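Secreted effector protein sseI (Salmonella enterica subsp. enterica serovar Typhimurium, PDB 4G2B) is a secreted virulence factor whose catalytic domain has a papain-like fold and probably acts as a cysteine hydrolase on host targets. Local coordinates at the interface of chains A and B. Coordinates in Å, arbitrary orientation; residue numbers count along the deposited sequence, not the author numbering. Chains: chain A/B, Secreted effector protein sseI.

The interface of chains A and B. Residues chain A 108, 125-126, 128-129; chain B 9-10, 115, 123.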
# COMPACT_ATOMS: atom_id res chain seq x y z
N ASN A 108 -7.24 10.41 2.54
CA ASN A 108 -6.01 10.11 1.84
C ASN A 108 -6.17 10.09 0.30
O ASN A 108 -5.22 10.25 -0.40
CB ASN A 108 -5.39 8.84 2.41
CG ASN A 108 -5.18 8.95 3.94
OD1 ASN A 108 -5.24 10.06 4.51
ND2 ASN A 108 -4.94 7.79 4.61
N ARG A 125 -6.01 0.58 -0.02
CA ARG A 125 -5.95 -0.27 1.16
C ARG A 125 -5.69 0.60 2.39
O ARG A 125 -6.33 0.48 3.46
CB ARG A 125 -4.83 -1.31 0.97
CG ARG A 125 -4.42 -2.23 2.11
CD ARG A 125 -3.30 -3.17 1.62
NE ARG A 125 -3.91 -4.44 1.70
CZ ARG A 125 -3.85 -5.45 0.88
NH1 ARG A 125 -3.13 -5.47 -0.21
NH2 ARG A 125 -4.53 -6.50 1.27
N MET A 126 -4.76 1.53 2.22
CA MET A 126 -4.33 2.28 3.38
C MET A 126 -5.20 3.54 3.64
O MET A 126 -4.90 4.29 4.54
CB MET A 126 -2.87 2.67 3.19
CG MET A 126 -1.91 1.58 3.18
SD MET A 126 -2.13 0.26 4.35
CE MET A 126 -1.53 1.06 5.89
N THR A 128 -8.50 3.36 4.20
CA THR A 128 -9.58 3.02 5.11
C THR A 128 -9.15 1.91 6.05
O THR A 128 -8.41 1.01 5.69
CB THR A 128 -10.91 2.67 4.36
OG1 THR A 128 -11.92 2.26 5.31
CG2 THR A 128 -10.70 1.58 3.32
N ARG A 129 -9.72 1.97 7.24
CA ARG A 129 -9.40 1.08 8.30
C ARG A 129 -10.41 -0.04 8.23
O ARG A 129 -10.09 -1.17 8.50
CB ARG A 129 -9.48 1.78 9.69
CG ARG A 129 -9.42 3.35 9.75
CD ARG A 129 -10.43 4.16 8.82
NE ARG A 129 -11.80 3.64 8.85
CZ ARG A 129 -12.73 3.82 7.91
NH1 ARG A 129 -12.49 4.45 6.76
NH2 ARG A 129 -13.92 3.30 8.10
N THR B 9 -1.81 8.51 6.77
CA THR B 9 -2.37 7.12 6.58
C THR B 9 -2.23 6.28 7.88
O THR B 9 -1.37 6.56 8.66
CB THR B 9 -1.65 6.50 5.36
OG1 THR B 9 -2.61 5.94 4.46
CG2 THR B 9 -0.68 5.49 5.74
N TYR B 10 -3.04 5.23 8.11
CA TYR B 10 -3.11 4.60 9.45
C TYR B 10 -1.90 3.73 9.79
O TYR B 10 -1.20 3.24 8.90
CB TYR B 10 -4.39 3.84 9.63
CG TYR B 10 -4.53 2.56 8.85
CD1 TYR B 10 -5.26 2.53 7.66
CD2 TYR B 10 -4.00 1.36 9.32
CE1 TYR B 10 -5.45 1.41 6.99
CE2 TYR B 10 -4.18 0.19 8.62
CZ TYR B 10 -4.93 0.23 7.44
OH TYR B 10 -5.15 -0.90 6.73
N LEU B 115 1.24 -3.61 11.78
CA LEU B 115 0.43 -3.75 10.59
C LEU B 115 0.45 -5.22 10.12
O LEU B 115 1.42 -5.98 10.39
CB LEU B 115 0.98 -2.77 9.58
CG LEU B 115 0.73 -1.26 9.77
CD1 LEU B 115 1.62 -0.42 8.67
CD2 LEU B 115 -0.80 -0.87 9.75
N LYS B 123 2.63 0.74 3.42
CA LYS B 123 3.07 1.89 4.18
C LYS B 123 4.45 2.39 3.69
O LYS B 123 4.61 3.56 3.40
CB LYS B 123 3.10 1.51 5.67
CG LYS B 123 3.12 2.70 6.62
CD LYS B 123 1.77 3.37 6.83
CE LYS B 123 1.97 4.75 7.49
NZ LYS B 123 0.65 5.49 7.77
O HOH W 1 -7.22 -1.50 4.90
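B:Tyr10 lays one face of its ring against the thioether end of A:Met126 where two copies of this papain-like catalytic domain meet about a two-fold axis, in a dimer that may be only a crystal contact. The terminal methyl CE of A:Met126 lies 3.9 Å from the ring centroid, displaced toward the hydroxyl-bearing rim, in a CH-pi contact, and the two side chains cross at about a right angle. A flexible, unbranched methionine suits this place: its chain bends at chi2 and again at chi3 (-77°), which folds the methyl back under the flat ring. CE is bordered by the ring, by CD of B:Lys123 at 4.1 Å and by the carbonyl oxygen of B:Tyr10.

In B:Tyr10 a chi1 of 71° places CG between the backbone N and the carbonyl carbon and directs the phenol toward the end of helix 117-125 of chain A and the loop that follows. There its OH bonds to water 1 at 2.8 Å, and the water also meets the carbonyl oxygens of A:Arg125 and A:Thr128. Tyrosine suits the site because it offers a face to the methyl and its hydroxyl to the bridging water, with CE1 at the ring edge 3.2 Å from A:Thr128 O.

At the other end of the patch B:Thr9, the first modelled residue of its chain, carries its hydroxyl on a short side chain, close to the backbone, where it can meet a carbonyl of the partner. OG1 donates to A:Met126 O at 2.8 Å, approaching from above the carbonyl plane, 52° out of it. The amide ND2 of A:Asn108 comes across the threonine at about a right angle and can donate to the same OG1 at 3.0 Å, a pairing that lets the hydroxyl give one hydrogen bond and accept another. Within chain B, NZ of B:Lys123 donates to B:Tyr10 O at 3.1 Å, tying the N-terminal segment to helix 117-125 of its own chain, and may help steady the backbone that carries the tyrosine.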